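Putative short-chain dehydrogenase/reductase (PDB 5JY1) binds NAD as a short-chain dehydrogenase/reductase and probably interconverts alcohols and ketones, perhaps as a 3-oxoacyl-[acyl-carrier-protein] reductase. Local coordinates at residues 148-153 / 189-194; 121-126 / 166-171; 46-51 / 65-70. All coordinates share one frame; numbering follows the deposited sequence. Where two conformers were deposited one is given.

Contact 1: residues 148-153 / 189-194. With NAD (nicotinamide-adenine-dinucleotide), chain E.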
loop_
_atom_site.group_PDB
_atom_site.type_symbol
_atom_site.label_atom_id
_atom_site.label_comp_id
_atom_site.label_asym_id
_atom_site.label_seq_id
_atom_site.Cartn_x
_atom_site.Cartn_y
_atom_site.Cartn_z
ATOM N N ASN A 148 1.234 -6.558 -17.164
ATOM C CA ASN A 148 -0.120 -6.995 -16.860
ATOM C C ASN A 148 -0.991 -5.784 -16.551
ATOM O O ASN A 148 -0.496 -4.707 -16.226
ATOM C CB ASN A 148 -0.124 -7.971 -15.681
ATOM C CG ASN A 148 0.573 -9.267 -16.015
ATOM O OD1 ASN A 148 0.564 -9.695 -17.170
ATOM N ND2 ASN A 148 1.189 -9.899 -15.016
ATOM N N PHE A 149 -2.302 -5.952 -16.692
ATOM C CA PHE A 149 -3.252 -4.879 -16.433
ATOM C C PHE A 149 -4.195 -5.287 -15.313
ATOM O O PHE A 149 -4.832 -6.340 -15.383
ATOM C CB PHE A 149 -4.045 -4.518 -17.691
ATOM C CG PHE A 149 -3.295 -3.620 -18.633
ATOM C CD1 PHE A 149 -3.336 -2.249 -18.477
ATOM C CD2 PHE A 149 -2.529 -4.147 -19.653
ATOM C CE1 PHE A 149 -2.641 -1.409 -19.334
ATOM C CE2 PHE A 149 -1.835 -3.313 -20.519
ATOM C CZ PHE A 149 -1.892 -1.942 -20.360
ATOM N N TYR A 150 -4.277 -4.457 -14.279
ATOM C CA TYR A 150 -5.276 -4.684 -13.246
ATOM C C TYR A 150 -6.151 -3.435 -13.217
ATOM O O TYR A 150 -6.305 -2.779 -14.256
ATOM C CB TYR A 150 -4.624 -5.051 -11.898
ATOM C CG TYR A 150 -4.021 -3.926 -11.076
ATOM C CD1 TYR A 150 -2.879 -3.254 -11.499
ATOM C CD2 TYR A 150 -4.571 -3.577 -9.844
ATOM C CE1 TYR A 150 -2.321 -2.235 -10.726
ATOM C CE2 TYR A 150 -4.032 -2.577 -9.076
ATOM C CZ TYR A 150 -2.912 -1.906 -9.516
ATOM O OH TYR A 150 -2.389 -0.909 -8.740
ATOM N N SER A 151 -6.751 -3.094 -12.081
ATOM C CA SER A 151 -7.696 -1.993 -12.075
ATOM C C SER A 151 -7.744 -1.339 -10.704
ATOM O O SER A 151 -7.605 -2.002 -9.670
ATOM C CB SER A 151 -9.105 -2.458 -12.470
ATOM O OG SER A 151 -10.037 -1.387 -12.361
ATOM N N ILE A 152 -7.974 -0.025 -10.714
ATOM C CA ILE A 152 -8.261 0.714 -9.488
ATOM C C ILE A 152 -9.467 0.130 -8.758
ATOM O O ILE A 152 -9.581 0.278 -7.535
ATOM C CB ILE A 152 -8.464 2.211 -9.821
ATOM C CG1 ILE A 152 -8.585 3.048 -8.549
ATOM C CG2 ILE A 152 -9.714 2.408 -10.663
ATOM C CD1 ILE A 152 -8.643 4.525 -8.822
ATOM N N ASP A 153 -10.367 -0.552 -9.482
ATOM C CA ASP A 153 -11.519 -1.184 -8.836
ATOM C C ASP A 153 -11.098 -2.218 -7.796
ATOM O O ASP A 153 -11.845 -2.467 -6.837
ATOM C CB ASP A 153 -12.418 -1.854 -9.881
ATOM C CG ASP A 153 -13.220 -0.859 -10.713
ATOM O OD1 ASP A 153 -13.177 0.370 -10.457
ATOM O OD2 ASP A 153 -13.930 -1.335 -11.620
ATOM N N VAL A 189 8.433 -7.969 -14.557
ATOM C CA VAL A 189 6.991 -8.188 -14.568
ATOM C C VAL A 189 6.367 -7.086 -13.723
ATOM O O VAL A 189 6.673 -6.968 -12.531
ATOM C CB VAL A 189 6.595 -9.571 -14.009
ATOM C CG1 VAL A 189 5.135 -9.883 -14.306
ATOM C CG2 VAL A 189 7.496 -10.697 -14.551
ATOM N N ASN A 190 5.511 -6.276 -14.339
ATOM C CA ASN A 190 4.887 -5.133 -13.681
ATOM C C ASN A 190 3.421 -5.068 -14.092
ATOM O O ASN A 190 3.012 -5.667 -15.087
ATOM C CB ASN A 190 5.619 -3.832 -14.047
ATOM C CG ASN A 190 7.048 -3.800 -13.526
ATOM O OD1 ASN A 190 7.281 -3.558 -12.337
ATOM N ND2 ASN A 190 8.017 -4.032 -14.412
ATOM N N ALA A 191 2.621 -4.322 -13.329
ATOM C CA ALA A 191 1.197 -4.231 -13.611
ATOM C C ALA A 191 0.769 -2.770 -13.666
ATOM O O ALA A 191 1.174 -1.964 -12.826
ATOM C CB ALA A 191 0.361 -4.987 -12.557
ATOM N N ILE A 192 -0.049 -2.439 -14.663
ATOM C CA ILE A 192 -0.593 -1.094 -14.832
ATOM C C ILE A 192 -2.075 -1.121 -14.492
ATOM O O ILE A 192 -2.798 -2.036 -14.905
ATOM C CB ILE A 192 -0.386 -0.587 -16.275
ATOM C CG1 ILE A 192 1.101 -0.334 -16.546
ATOM C CG2 ILE A 192 -1.240 0.658 -16.544
ATOM C CD1 ILE A 192 1.389 0.033 -18.000
ATOM N N ALA A 193 -2.523 -0.112 -13.744
ATOM C CA ALA A 193 -3.940 0.141 -13.489
ATOM C C ALA A 193 -4.343 1.369 -14.299
ATOM O O ALA A 193 -4.167 2.513 -13.848
ATOM C CB ALA A 193 -4.202 0.360 -11.995
ATOM N N PRO A 194 -4.859 1.187 -15.500
ATOM C CA PRO A 194 -5.147 2.324 -16.377
ATOM C C PRO A 194 -6.593 2.777 -16.283
ATOM O O PRO A 194 -7.462 2.014 -15.852
ATOM C CB PRO A 194 -4.853 1.745 -17.765
ATOM C CG PRO A 194 -5.421 0.311 -17.625
ATOM C CD PRO A 194 -5.117 -0.099 -16.174
HETATM P PA NAD E . -12.020 -3.243 -24.356
HETATM O O1A NAD E . -13.326 -3.872 -23.977
HETATM O O2A NAD E . -12.171 -1.894 -25.043
HETATM O O5B NAD E . -11.123 -4.266 -25.326
HETATM C C5B NAD E . -11.086 -5.597 -24.946
HETATM C C4B NAD E . -10.358 -6.412 -26.091
HETATM O O4B NAD E . -10.213 -7.630 -25.693
HETATM C C3B NAD E . -11.309 -6.466 -27.337
HETATM O O3B NAD E . -10.596 -6.156 -28.495
HETATM C C2B NAD E . -11.790 -7.897 -27.333
HETATM O O2B NAD E . -12.246 -8.321 -28.709
HETATM C C1B NAD E . -10.717 -8.544 -26.918
HETATM N N9A NAD E . -11.059 -9.859 -26.408
HETATM C C8A NAD E . -12.147 -10.169 -25.698
HETATM N N7A NAD E . -12.102 -11.458 -25.428
HETATM C C5A NAD E . -10.985 -11.951 -25.971
HETATM C C6A NAD E . -10.472 -13.250 -25.984
HETATM N N6A NAD E . -10.881 -14.539 -25.445
HETATM N N1A NAD E . -9.330 -13.494 -26.597
HETATM C C2A NAD E . -8.656 -12.470 -27.219
HETATM N N3A NAD E . -9.150 -11.208 -27.219
HETATM C C4A NAD E . -10.334 -10.963 -26.575
HETATM O O3 NAD E . -11.121 -3.090 -22.981
HETATM P PN NAD E . -10.319 -1.783 -22.422
HETATM O O1N NAD E . -11.319 -0.807 -21.822
HETATM O O2N NAD E . -9.484 -1.064 -23.497
HETATM O O5D NAD E . -9.357 -2.328 -21.188
HETATM C C5D NAD E . -8.177 -3.061 -21.510
HETATM C C4D NAD E . -7.473 -3.539 -20.197
HETATM O O4D NAD E . -7.379 -2.533 -19.330
HETATM C C3D NAD E . -8.352 -4.599 -19.525
HETATM O O3D NAD E . -7.600 -5.544 -18.927
HETATM C C2D NAD E . -9.130 -3.782 -18.465
HETATM O O2D NAD E . -9.616 -4.737 -17.433
HETATM C C1D NAD E . -8.232 -2.928 -18.022
HETATM N N1N NAD E . -8.824 -1.716 -17.478
HETATM C C2N NAD E . -9.298 -0.742 -18.299
HETATM C C3N NAD E . -9.870 0.420 -17.776
HETATM C C7N NAD E . -10.406 1.507 -18.678
HETATM O O7N NAD E . -10.731 2.592 -18.220
HETATM N N7N NAD E . -10.539 1.279 -20.063
HETATM C C4N NAD E . -9.952 0.577 -16.415
HETATM C C5N NAD E . -9.476 -0.385 -15.596
HETATM C C6N NAD E . -8.899 -1.547 -16.129
HETATM O O HOH W 1 -7.438 1.411 -13.083
#

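Contact 2: residues 121-126 / 166-171. With NAD (nicotinamide-adenine-dinucleotide), chain E.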
loop_
_atom_site.group_PDB
_atom_site.type_symbol
_atom_site.label_atom_id
_atom_site.label_comp_id
_atom_site.label_asym_id
_atom_site.label_seq_id
_atom_site.Cartn_x
_atom_site.Cartn_y
_atom_site.Cartn_z
ATOM N N THR A 121 -11.227 -16.887 -15.881
ATOM C CA THR A 121 -10.638 -17.440 -17.100
ATOM C C THR A 121 -10.067 -16.342 -17.993
ATOM O O THR A 121 -8.911 -16.424 -18.427
ATOM C CB THR A 121 -11.670 -18.262 -17.875
ATOM O OG1 THR A 121 -12.161 -19.333 -17.055
ATOM C CG2 THR A 121 -11.044 -18.840 -19.151
ATOM N N THR A 122 -10.862 -15.303 -18.284
ATOM C CA THR A 122 -10.440 -14.323 -19.286
ATOM C C THR A 122 -9.375 -13.376 -18.755
ATOM O O THR A 122 -8.574 -12.848 -19.536
ATOM C CB THR A 122 -11.631 -13.510 -19.808
ATOM O OG1 THR A 122 -12.202 -12.740 -18.740
ATOM C CG2 THR A 122 -12.692 -14.416 -20.400
ATOM N N SER A 123 -9.349 -13.133 -17.448
ATOM C CA SER A 123 -8.310 -12.301 -16.859
ATOM C C SER A 123 -7.167 -13.142 -16.299
ATOM O O SER A 123 -6.042 -13.091 -16.809
ATOM C CB SER A 123 -8.908 -11.397 -15.770
ATOM O OG SER A 123 -9.807 -10.460 -16.345
ATOM N N LEU A 124 -7.451 -13.972 -15.297
ATOM C CA LEU A 124 -6.360 -14.571 -14.533
ATOM C C LEU A 124 -5.713 -15.727 -15.285
ATOM O O LEU A 124 -4.493 -15.743 -15.468
ATOM C CB LEU A 124 -6.869 -15.028 -13.164
ATOM C CG LEU A 124 -5.809 -15.531 -12.191
ATOM C CD1 LEU A 124 -4.718 -14.482 -12.010
ATOM C CD2 LEU A 124 -6.456 -15.883 -10.846
ATOM N N TRP A 125 -6.507 -16.716 -15.712
ATOM C CA TRP A 125 -5.934 -17.853 -16.426
ATOM C C TRP A 125 -5.260 -17.412 -17.720
ATOM O O TRP A 125 -4.166 -17.888 -18.060
ATOM C CB TRP A 125 -7.019 -18.887 -16.711
ATOM C CG TRP A 125 -7.332 -19.746 -15.516
ATOM C CD1 TRP A 125 -8.384 -19.610 -14.652
ATOM C CD2 TRP A 125 -6.575 -20.870 -15.056
ATOM N NE1 TRP A 125 -8.327 -20.591 -13.676
ATOM C CE2 TRP A 125 -7.229 -21.378 -13.912
ATOM C CE3 TRP A 125 -5.414 -21.507 -15.515
ATOM C CZ2 TRP A 125 -6.760 -22.500 -13.218
ATOM C CZ3 TRP A 125 -4.941 -22.605 -14.823
ATOM C CH2 TRP A 125 -5.618 -23.098 -13.688
ATOM N N ALA A 126 -5.897 -16.504 -18.456
ATOM C CA ALA A 126 -5.286 -15.999 -19.683
ATOM C C ALA A 126 -3.899 -15.429 -19.422
ATOM O O ALA A 126 -2.966 -15.664 -20.200
ATOM C CB ALA A 126 -6.182 -14.935 -20.308
ATOM N N THR A 166 -11.940 -9.385 -7.862
ATOM C CA THR A 166 -11.259 -10.570 -7.355
ATOM C C THR A 166 -10.207 -11.066 -8.341
ATOM O O THR A 166 -9.054 -11.310 -7.967
ATOM C CB THR A 166 -12.298 -11.651 -7.074
ATOM O OG1 THR A 166 -13.180 -11.180 -6.044
ATOM C CG2 THR A 166 -11.636 -12.951 -6.630
ATOM N N ALA A 167 -10.587 -11.210 -9.612
ATOM C CA ALA A 167 -9.653 -11.741 -10.606
ATOM C C ALA A 167 -8.481 -10.793 -10.828
ATOM O O ALA A 167 -7.325 -11.233 -10.899
ATOM C CB ALA A 167 -10.382 -12.009 -11.921
ATOM N N LYS A 168 -8.752 -9.488 -10.921
ATOM C CA LYS A 168 -7.672 -8.531 -11.155
ATOM C C LYS A 168 -6.768 -8.387 -9.932
ATOM O O LYS A 168 -5.568 -8.118 -10.076
ATOM C CB LYS A 168 -8.250 -7.174 -11.573
ATOM C CG LYS A 168 -8.925 -7.148 -12.957
ATOM C CD LYS A 168 -7.931 -7.445 -14.073
ATOM C CE LYS A 168 -8.453 -6.944 -15.420
ATOM N NZ LYS A 168 -7.419 -7.073 -16.496
ATOM N N ALA A 169 -7.304 -8.589 -8.725
ATOM C CA ALA A 169 -6.432 -8.669 -7.557
ATOM C C ALA A 169 -5.493 -9.867 -7.663
ATOM O O ALA A 169 -4.299 -9.759 -7.349
ATOM C CB ALA A 169 -7.270 -8.746 -6.275
ATOM N N GLY A 170 -6.012 -11.016 -8.107
ATOM C CA GLY A 170 -5.147 -12.162 -8.356
ATOM C C GLY A 170 -4.013 -11.846 -9.316
ATOM O O GLY A 170 -2.884 -12.320 -9.139
ATOM N N ILE A 171 -4.292 -11.026 -10.334
ATOM C CA ILE A 171 -3.262 -10.627 -11.297
ATOM C C ILE A 171 -2.093 -9.956 -10.587
ATOM O O ILE A 171 -0.926 -10.159 -10.944
ATOM C CB ILE A 171 -3.867 -9.701 -12.371
ATOM C CG1 ILE A 171 -4.882 -10.452 -13.227
ATOM C CG2 ILE A 171 -2.767 -9.100 -13.246
ATOM C CD1 ILE A 171 -4.254 -11.460 -14.151
HETATM P PA NAD E . -12.020 -3.243 -24.356
HETATM O O1A NAD E . -13.326 -3.872 -23.977
HETATM O O2A NAD E . -12.171 -1.894 -25.043
HETATM O O5B NAD E . -11.123 -4.266 -25.326
HETATM C C5B NAD E . -11.086 -5.597 -24.946
HETATM C C4B NAD E . -10.358 -6.412 -26.091
HETATM O O4B NAD E . -10.213 -7.630 -25.693
HETATM C C3B NAD E . -11.309 -6.466 -27.337
HETATM O O3B NAD E . -10.596 -6.156 -28.495
HETATM C C2B NAD E . -11.790 -7.897 -27.333
HETATM O O2B NAD E . -12.246 -8.321 -28.709
HETATM C C1B NAD E . -10.717 -8.544 -26.918
HETATM N N9A NAD E . -11.059 -9.859 -26.408
HETATM C C8A NAD E . -12.147 -10.169 -25.698
HETATM N N7A NAD E . -12.102 -11.458 -25.428
HETATM C C5A NAD E . -10.985 -11.951 -25.971
HETATM C C6A NAD E . -10.472 -13.250 -25.984
HETATM N N6A NAD E . -10.881 -14.539 -25.445
HETATM N N1A NAD E . -9.330 -13.494 -26.597
HETATM C C2A NAD E . -8.656 -12.470 -27.219
HETATM N N3A NAD E . -9.150 -11.208 -27.219
HETATM C C4A NAD E . -10.334 -10.963 -26.575
HETATM O O3 NAD E . -11.121 -3.090 -22.981
HETATM P PN NAD E . -10.319 -1.783 -22.422
HETATM O O1N NAD E . -11.319 -0.807 -21.822
HETATM O O2N NAD E . -9.484 -1.064 -23.497
HETATM O O5D NAD E . -9.357 -2.328 -21.188
HETATM C C5D NAD E . -8.177 -3.061 -21.510
HETATM C C4D NAD E . -7.473 -3.539 -20.197
HETATM O O4D NAD E . -7.379 -2.533 -19.330
HETATM C C3D NAD E . -8.352 -4.599 -19.525
HETATM O O3D NAD E . -7.600 -5.544 -18.927
HETATM C C2D NAD E . -9.130 -3.782 -18.465
HETATM O O2D NAD E . -9.616 -4.737 -17.433
HETATM C C1D NAD E . -8.232 -2.928 -18.022
HETATM N N1N NAD E . -8.824 -1.716 -17.478
HETATM C C2N NAD E . -9.298 -0.742 -18.299
HETATM C C3N NAD E . -9.870 0.420 -17.776
HETATM C C7N NAD E . -10.406 1.507 -18.678
HETATM O O7N NAD E . -10.731 2.592 -18.220
HETATM N N7N NAD E . -10.539 1.279 -20.063
HETATM C C4N NAD E . -9.952 0.577 -16.415
HETATM C C5N NAD E . -9.476 -0.385 -15.596
HETATM C C6N NAD E . -8.899 -1.547 -16.129
HETATM O O HOH W 2 -9.209 -8.581 -18.167
#

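Contact 3: residues 46-51 / 65-70. With NAD (nicotinamide-adenine-dinucleotide), chain E.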
loop_
_atom_site.group_PDB
_atom_site.type_symbol
_atom_site.label_atom_id
_atom_site.label_comp_id
_atom_site.label_asym_id
_atom_site.label_seq_id
_atom_site.Cartn_x
_atom_site.Cartn_y
_atom_site.Cartn_z
ATOM N N ILE A 46 -9.295 -11.906 -30.644
ATOM C CA ILE A 46 -10.307 -12.889 -31.052
ATOM C C ILE A 46 -11.205 -12.351 -32.169
ATOM O O ILE A 46 -11.711 -13.129 -32.996
ATOM C CB ILE A 46 -11.133 -13.343 -29.830
ATOM C CG1 ILE A 46 -11.929 -14.614 -30.144
ATOM C CG2 ILE A 46 -12.059 -12.220 -29.350
ATOM C CD1 ILE A 46 -12.493 -15.296 -28.907
ATOM N N ASN A 47 -11.416 -11.035 -32.217
ATOM C CA ASN A 47 -12.244 -10.406 -33.241
ATOM C C ASN A 47 -11.392 -10.219 -34.489
ATOM O O ASN A 47 -10.494 -9.371 -34.517
ATOM C CB ASN A 47 -12.794 -9.075 -32.731
ATOM C CG ASN A 47 -13.765 -8.417 -33.709
ATOM O OD1 ASN A 47 -13.659 -8.571 -34.926
ATOM N ND2 ASN A 47 -14.715 -7.664 -33.168
ATOM N N GLU A 48 -11.671 -11.011 -35.527
ATOM C CA GLU A 48 -10.834 -10.966 -36.718
ATOM C C GLU A 48 -10.897 -9.601 -37.393
ATOM O O GLU A 48 -9.889 -9.113 -37.918
ATOM C CB GLU A 48 -11.252 -12.068 -37.691
ATOM C CG GLU A 48 -10.385 -12.130 -38.926
ATOM C CD GLU A 48 -10.614 -13.390 -39.731
ATOM O OE1 GLU A 48 -11.491 -14.191 -39.339
ATOM O OE2 GLU A 48 -9.915 -13.578 -40.748
ATOM N N SER A 49 -12.072 -8.965 -37.386
ATOM C CA SER A 49 -12.231 -7.705 -38.104
ATOM C C SER A 49 -11.399 -6.594 -37.471
ATOM O O SER A 49 -10.635 -5.905 -38.158
ATOM C CB SER A 49 -13.708 -7.317 -38.149
ATOM O OG SER A 49 -13.881 -6.099 -38.842
ATOM N N THR A 50 -11.535 -6.395 -36.162
ATOM C CA THR A 50 -10.763 -5.336 -35.522
ATOM C C THR A 50 -9.290 -5.707 -35.410
ATOM O O THR A 50 -8.426 -4.822 -35.474
ATOM C CB THR A 50 -11.345 -5.020 -34.144
ATOM O OG1 THR A 50 -11.263 -6.182 -33.310
ATOM C CG2 THR A 50 -12.803 -4.594 -34.271
ATOM N N GLY A 51 -8.985 -6.998 -35.250
ATOM C CA GLY A 51 -7.591 -7.414 -35.171
ATOM C C GLY A 51 -6.827 -7.137 -36.452
ATOM O O GLY A 51 -5.692 -6.652 -36.418
ATOM N N SER A 65 3.725 -5.583 -38.055
ATOM C CA SER A 65 2.665 -6.178 -37.253
ATOM C C SER A 65 2.159 -7.439 -37.939
ATOM O O SER A 65 2.311 -7.609 -39.150
ATOM C CB SER A 65 1.518 -5.183 -37.038
ATOM O OG SER A 65 0.548 -5.688 -36.145
ATOM N N LEU A 66 1.560 -8.322 -37.142
ATOM C CA LEU A 66 0.891 -9.510 -37.668
ATOM C C LEU A 66 -0.314 -9.814 -36.795
ATOM O O LEU A 66 -0.176 -10.002 -35.581
ATOM C CB LEU A 66 1.831 -10.719 -37.713
ATOM C CG LEU A 66 1.207 -12.008 -38.268
ATOM C CD1 LEU A 66 0.868 -11.850 -39.745
ATOM C CD2 LEU A 66 2.113 -13.198 -38.052
ATOM N N PHE A 67 -1.487 -9.871 -37.409
ATOM C CA PHE A 67 -2.668 -10.337 -36.704
ATOM C C PHE A 67 -2.613 -11.853 -36.582
ATOM O O PHE A 67 -2.399 -12.557 -37.577
ATOM C CB PHE A 67 -3.946 -9.923 -37.433
ATOM C CG PHE A 67 -5.157 -10.688 -36.978
ATOM C CD1 PHE A 67 -5.707 -10.456 -35.725
ATOM C CD2 PHE A 67 -5.724 -11.662 -37.783
ATOM C CE1 PHE A 67 -6.813 -11.159 -35.297
ATOM C CE2 PHE A 67 -6.831 -12.374 -37.358
ATOM C CZ PHE A 67 -7.377 -12.119 -36.107
ATOM N N VAL A 68 -2.791 -12.350 -35.362
ATOM C CA VAL A 68 -2.884 -13.783 -35.098
ATOM C C VAL A 68 -4.152 -13.996 -34.289
ATOM O O VAL A 68 -4.234 -13.560 -33.133
ATOM C CB VAL A 68 -1.657 -14.319 -34.346
ATOM C CG1 VAL A 68 -1.794 -15.822 -34.113
ATOM C CG2 VAL A 68 -0.379 -14.016 -35.132
ATOM N N LYS A 69 -5.152 -14.638 -34.897
ATOM C CA LYS A 69 -6.385 -14.894 -34.170
ATOM C C LYS A 69 -6.074 -15.728 -32.933
ATOM O O LYS A 69 -5.425 -16.778 -33.022
ATOM C CB LYS A 69 -7.416 -15.594 -35.063
ATOM C CG LYS A 69 -8.816 -15.578 -34.462
ATOM C CD LYS A 69 -9.823 -16.371 -35.300
ATOM C CE LYS A 69 -10.276 -15.605 -36.533
ATOM N NZ LYS A 69 -11.217 -16.393 -37.383
ATOM N N THR A 70 -6.528 -15.238 -31.778
ATOM C CA THR A 70 -6.188 -15.787 -30.471
ATOM C C THR A 70 -7.399 -15.691 -29.558
ATOM O O THR A 70 -8.021 -14.629 -29.464
ATOM C CB THR A 70 -5.009 -15.028 -29.841
ATOM O OG1 THR A 70 -3.897 -15.038 -30.739
ATOM C CG2 THR A 70 -4.583 -15.671 -28.527
HETATM P PA NAD E . -12.020 -3.243 -24.356
HETATM O O1A NAD E . -13.326 -3.872 -23.977
HETATM O O2A NAD E . -12.171 -1.894 -25.043
HETATM O O5B NAD E . -11.123 -4.266 -25.326
HETATM C C5B NAD E . -11.086 -5.597 -24.946
HETATM C C4B NAD E . -10.358 -6.412 -26.091
HETATM O O4B NAD E . -10.213 -7.630 -25.693
HETATM C C3B NAD E . -11.309 -6.466 -27.337
HETATM O O3B NAD E . -10.596 -6.156 -28.495
HETATM C C2B NAD E . -11.790 -7.897 -27.333
HETATM O O2B NAD E . -12.246 -8.321 -28.709
HETATM C C1B NAD E . -10.717 -8.544 -26.918
HETATM N N9A NAD E . -11.059 -9.859 -26.408
HETATM C C8A NAD E . -12.147 -10.169 -25.698
HETATM N N7A NAD E . -12.102 -11.458 -25.428
HETATM C C5A NAD E . -10.985 -11.951 -25.971
HETATM C C6A NAD E . -10.472 -13.250 -25.984
HETATM N N6A NAD E . -10.881 -14.539 -25.445
HETATM N N1A NAD E . -9.330 -13.494 -26.597
HETATM C C2A NAD E . -8.656 -12.470 -27.219
HETATM N N3A NAD E . -9.150 -11.208 -27.219
HETATM C C4A NAD E . -10.334 -10.963 -26.575
HETATM O O3 NAD E . -11.121 -3.090 -22.981
HETATM P PN NAD E . -10.319 -1.783 -22.422
HETATM O O1N NAD E . -11.319 -0.807 -21.822
HETATM O O2N NAD E . -9.484 -1.064 -23.497
HETATM O O5D NAD E . -9.357 -2.328 -21.188
HETATM C C5D NAD E . -8.177 -3.061 -21.510
HETATM C C4D NAD E . -7.473 -3.539 -20.197
HETATM O O4D NAD E . -7.379 -2.533 -19.330
HETATM C C3D NAD E . -8.352 -4.599 -19.525
HETATM O O3D NAD E . -7.600 -5.544 -18.927
HETATM C C2D NAD E . -9.130 -3.782 -18.465
HETATM O O2D NAD E . -9.616 -4.737 -17.433
HETATM C C1D NAD E . -8.232 -2.928 -18.022
HETATM N N1N NAD E . -8.824 -1.716 -17.478
HETATM C C2N NAD E . -9.298 -0.742 -18.299
HETATM C C3N NAD E . -9.870 0.420 -17.776
HETATM C C7N NAD E . -10.406 1.507 -18.678
HETATM O O7N NAD E . -10.731 2.592 -18.220
HETATM N N7N NAD E . -10.539 1.279 -20.063
HETATM C C4N NAD E . -9.952 0.577 -16.415
HETATM C C5N NAD E . -9.476 -0.385 -15.596
HETATM C C6N NAD E . -8.899 -1.547 -16.129
#

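Contact 1: residues 148-153 / 189-194
Three backbone hydrogen bonds join the two strands in parallel register. Asn-148 N points at Asn-190 O (2.9 Å) almost dead straight, at 174°. Ile-192 N reaches Asn-148 O (2.8 Å) in the plane of that carbonyl. The third, Tyr-150 N to Ile-192 O (2.9 Å), is more bent, with the donor above the carbonyl plane. Past it, where 148-153 has become loop, a water joins the two backbones, accepting from Ile-152 N and donating to Pro-194 O. Ser-151 OG takes the N-H of Asp-153 (3.0 Å), capping the turn into the next helix.

Tyr-150 has CG in the crowded position between backbone N and carbonyl carbon (chi1 78°), which lays one ring face against Ala-193 CB, 3.4 Å from CE1; its hydroxyl bonds to Glu-155. Phe-149 turns its ring edge to Pro-194, with CD1 3.4 Å from CG, and runs alongside Ile-192. Pro-194 O lies 2.9 Å from NAD C4N, the nicotinamide carbon that exchanges hydride in this family.

Helix 162-182 covers the sheet face bearing Asn-148, and helix 227-239 the face bearing Phe-149 and Ile-192. Strand 94-97 flanks the pair beside Asn-148, and strand 250-253 lies beyond 187-194.

Contact 2: residues 121-126 / 166-171
No ring lies between these two helices: the one indole, that of Trp-125, is directed away from 166-171 and meets Trp-128 edge-to-face within its own helix. The interface is filled by Leu-124 and Ile-171 together with the small residues Ser-123, Ala-167 and Gly-170. The segment axes run nearly parallel, 18° apart, and approach to 8.5 Å.

Leu-124, with CG anti to the backbone N, slides past Ile-171 in the opposite direction, so that CD1 of Leu-124 meets CD1 of Ile-171 at 3.7 Å. The same Leu-124 methyl rests on the bare backbone of Gly-170, 3.8 Å from its C. Ile-171 CD1 also touches Ser-123 O (3.6 Å), and Ser-123 CB faces the methyl of Ala-167. A wider pi-type turn closes 121-125, with Ala-126 N bonded to Thr-121 O.

Lys-168 starts away from the other helix, bends at chi2 (-63°), then runs extended to NAD. Three hydrogen bonds grip its NZ: to NAD O3D (2.9 Å), to Phe-149 O and to a water (2.9 Å). That water also bonds Ser-123 OG (2.7 Å).

Leu-124 also packs on Thr-166 of the second subunit. Tyr-164 and Lys-168 fit the YxxxK motif of short-chain dehydrogenases, whose lysine holds the nicotinamide ribose.

Contact 3: residues 46-51 / 65-70
Glu-48 and Lys-69 close the outer side of this contact with a salt bridge. Glu-48 is extended, CG anti to the backbone N (chi1 -177°) and the chain straight beyond it. Lys-69 also leaves its backbone with CG anti to N but folds at chi3 (-77°), which brings NZ to 3.0 Å from Glu-48 OE1. The ammonium meets that oxygen from above the carboxylate plane, while Glu-48 OE2 is taken by Arg-52, so the carboxylate has a cationic partner on each oxygen.

Beneath the pair, Phe-67 reaches from the strand into the start of the helix. With its CG anti to the backbone N (chi1 164°), the ring leads with CZ to Glu-48 CA (3.7 Å), while CD1 lies 3.6 Å from Gly-51 C. At Gly-51 the ring rests against bare backbone. The side chains of Glu-48 and Phe-67 run at about a right angle, with Glu-48 CG near CE2, yet carboxylate and ring are nearly parallel in plane.

Asn-47 is the N-cap. Its CG stands anti to N, and OD1 takes Thr-50 N (3.3 Å), with a weak bond from Ser-49 N. Thr-70 turns OG1 back to Val-68 O (2.8 Å).

Ile-46 puts CG2 in the crowded position between backbone N and carbonyl carbon, over the face of the NAD adenine, 3.5 Å from C4A. Thr-70 O approaches C2A of the same adenine (3.2 Å). The arrangement belongs to a beta-alpha-beta unit of the Rossmann fold, where the loops after two neighbouring strands line one side of the adenine; Glu-45, just before Ile-46, hydrogen-bonds NAD.

How the contacts relate
Along the chain, contact 3 closes before the other two open, and contacts 1 and 2 then interleave: 121-126, 148-153, 166-171, 189-194. Contacts 1 and 2 lie 11 Å apart between centres and touch, with Ile-171 on Asn-148 and Lys-168 O against Tyr-150; helix 162-182 thus lies against the strand pair of contact 1. Contact 3 sits 23 Å from contact 1 and 22 Å from contact 2, centre to centre, at the edge of the parallel sheet that also carries contact 1. NAD spans this separation, its adenine at contact 3 and its nicotinamide riboside at contacts 1 and 2, so both halves of the Rossmann fold hold one cofactor.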